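Local coordinates for protein cellulase (PDB 6UI3) that probably hydrolyses internal beta-1,4-glycosidic bonds of cellulose and related plant polysaccharides, as the glycoside hydrolase family 5 catalytic domain of a larger dockerin-bearing protein, at residues V194-A199 with V219-Y224. Residues are numbered along the deposited sequence; the frame is centred on the assembly and turned at random.
Sequences VPTYCA and VSIHAY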
loop_
_atom_site.group_PDB
_atom_site.type_symbol
_atom_site.label_atom_id
_atom_site.label_comp_id
_atom_site.label_asym_id
_atom_site.label_seq_id
_atom_site.Cartn_x
_atom_site.Cartn_y
_atom_site.Cartn_z
ATOM N N VAL A 194 -9.521 0.197 0.924
ATOM C CA VAL A 194 -9.979 1.485 1.387
ATOM C C VAL A 194 -9.259 1.823 2.693
ATOM O O VAL A 194 -9.289 1.025 3.639
ATOM C CB VAL A 194 -11.511 1.544 1.585
ATOM C CG1 VAL A 194 -12.203 1.579 0.215
ATOM C CG2 VAL A 194 -12.033 0.377 2.416
ATOM N N PRO A 195 -8.563 2.957 2.788
ATOM C CA PRO A 195 -7.825 3.293 4.007
ATOM C C PRO A 195 -8.678 4.007 5.046
ATOM O O PRO A 195 -9.674 4.660 4.729
ATOM C CB PRO A 195 -6.758 4.265 3.477
ATOM C CG PRO A 195 -7.461 4.998 2.402
ATOM C CD PRO A 195 -8.306 3.936 1.711
ATOM N N THR A 196 -8.236 3.887 6.299
ATOM C CA THR A 196 -8.606 4.833 7.344
ATOM C C THR A 196 -7.875 6.166 7.087
ATOM O O THR A 196 -7.016 6.285 6.203
ATOM C CB THR A 196 -8.155 4.276 8.692
ATOM O OG1 THR A 196 -6.738 4.064 8.609
ATOM C CG2 THR A 196 -8.870 2.983 9.063
ATOM N N TYR A 197 -8.185 7.174 7.902
ATOM C CA TYR A 197 -7.491 8.457 7.832
ATOM C C TYR A 197 -5.997 8.239 8.051
ATOM O O TYR A 197 -5.598 7.582 9.018
ATOM C CB TYR A 197 -8.089 9.389 8.900
ATOM C CG TYR A 197 -7.533 10.796 8.917
ATOM C CD1 TYR A 197 -6.451 11.110 9.711
ATOM C CD2 TYR A 197 -8.109 11.821 8.179
ATOM C CE1 TYR A 197 -5.926 12.403 9.742
ATOM C CE2 TYR A 197 -7.591 13.111 8.206
ATOM C CZ TYR A 197 -6.508 13.394 8.988
ATOM O OH TYR A 197 -5.999 14.680 8.984
ATOM N N CYS A 198 -5.170 8.749 7.134
ATOM C CA CYS A 198 -3.727 8.532 7.122
ATOM C C CYS A 198 -3.339 7.059 7.010
ATOM O O CYS A 198 -2.179 6.712 7.276
ATOM C CB CYS A 198 -2.993 9.138 8.334
ATOM S SG CYS A 198 -2.923 10.938 8.348
ATOM N N ALA A 199 -4.272 6.187 6.635
ATOM C CA ALA A 199 -4.087 4.736 6.741
ATOM C C ALA A 199 -3.622 4.341 8.142
ATOM O O ALA A 199 -2.913 3.353 8.342
ATOM C CB ALA A 199 -3.167 4.173 5.649
ATOM N N VAL A 219 -9.595 -3.273 4.266
ATOM C CA VAL A 219 -9.113 -2.040 4.885
ATOM C C VAL A 219 -7.603 -1.953 4.720
ATOM O O VAL A 219 -6.881 -2.931 4.957
ATOM C CB VAL A 219 -9.539 -1.960 6.359
ATOM C CG1 VAL A 219 -8.935 -0.729 7.034
ATOM C CG2 VAL A 219 -11.058 -1.937 6.470
ATOM N N SER A 220 -7.132 -0.785 4.291
ATOM C CA SER A 220 -5.717 -0.490 4.103
ATOM C C SER A 220 -5.164 0.209 5.340
ATOM O O SER A 220 -5.654 1.273 5.726
ATOM C CB SER A 220 -5.564 0.436 2.901
ATOM O OG SER A 220 -4.223 0.886 2.808
ATOM N N ILE A 221 -4.141 -0.394 5.943
ATOM C CA ILE A 221 -3.460 0.133 7.123
ATOM C C ILE A 221 -1.965 0.235 6.841
ATOM O O ILE A 221 -1.362 -0.693 6.288
ATOM C CB ILE A 221 -3.691 -0.796 8.342
ATOM C CG1 ILE A 221 -5.172 -0.832 8.754
ATOM C CG2 ILE A 221 -2.784 -0.413 9.514
ATOM C CD1 ILE A 221 -5.732 0.453 9.276
ATOM N N HIS A 222 -1.361 1.350 7.247
ATOM C CA HIS A 222 0.093 1.533 7.221
ATOM C C HIS A 222 0.523 1.665 8.673
ATOM O O HIS A 222 0.050 2.567 9.368
ATOM C CB HIS A 222 0.491 2.779 6.430
ATOM C CG HIS A 222 0.007 2.765 5.014
ATOM N ND1 HIS A 222 0.148 3.850 4.178
ATOM C CD2 HIS A 222 -0.604 1.800 4.286
ATOM C CE1 HIS A 222 -0.368 3.560 2.997
ATOM N NE2 HIS A 222 -0.839 2.326 3.037
ATOM N N ALA A 223 1.388 0.771 9.144
ATOM C CA ALA A 223 1.681 0.685 10.584
ATOM C C ALA A 223 3.178 0.470 10.819
ATOM O O ALA A 223 3.665 -0.655 11.001
ATOM C CB ALA A 223 0.819 -0.390 11.257
ATOM N N TYR A 224 3.909 1.579 10.809
ATOM C CA TYR A 224 5.324 1.580 11.172
ATOM C C TYR A 224 5.374 1.822 12.678
ATOM O O TYR A 224 5.582 2.937 13.161
ATOM C CB TYR A 224 6.050 2.675 10.423
ATOM C CG TYR A 224 5.981 2.663 8.910
ATOM C CD1 TYR A 224 7.036 2.176 8.158
ATOM C CD2 TYR A 224 4.900 3.209 8.240
ATOM C CE1 TYR A 224 7.011 2.219 6.773
ATOM C CE2 TYR A 224 4.860 3.257 6.845
ATOM C CZ TYR A 224 5.927 2.768 6.112
ATOM O OH TYR A 224 5.942 2.844 4.739
HETATM O O HOH W 1 -0.444 5.428 9.044
#
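Ala-199 lays its methyl group over one face of the His-222 imidazole. CB sits 3.6 Å from the ring centroid and 12° off the ring normal, a CH-pi contact. CG of His-222 is anti to its own carbonyl carbon (chi1 -58°), which sets the ring under the methyl. ND1 of this ring is hydrogen-bonded to Gln-152 OE1, which helps fix its rotation. The backbone joins the same two residues: His-222 N donates to Ala-199 O at 2.8 Å, nearly straight and in the carbonyl plane. A water donates to both Cys-198 O and His-222 O and links the two segments beside that bond.

Strands 192-195 and 217-222 are the fifth and sixth of the TIM barrel of this glycoside hydrolase family 5 domain. They run parallel, with helix 203-208 in the connection between them. Ser-220 N donates to Val-194 O at 2.9 Å, from well above the carbonyl plane. Ser-220 CB packs 3.8 Å from Pro-195 CA, and Pro-195 CA-H points at Ser-220 O from 3.4 Å. Ser-220 O is buried with no hydrogen-bond partner, and so is Thr-196 N.

Segment 194-199 then curls back, with Ala-199 N bonded to Thr-196 O at 2.8 Å. This turn brings Ala-199 alongside Ile-221. Thr-196 crosses the Ile-221 side chain at a slant, and Ile-221 CD1 lies 3.8 Å from Thr-196 OG1. That hydroxyl is hydrogen-bonded to Ser-200 O. On the other face of the sheet from Pro-195 and Ser-220, Val-194 packs on helix 163-182 and Val-219 on helix 243-261.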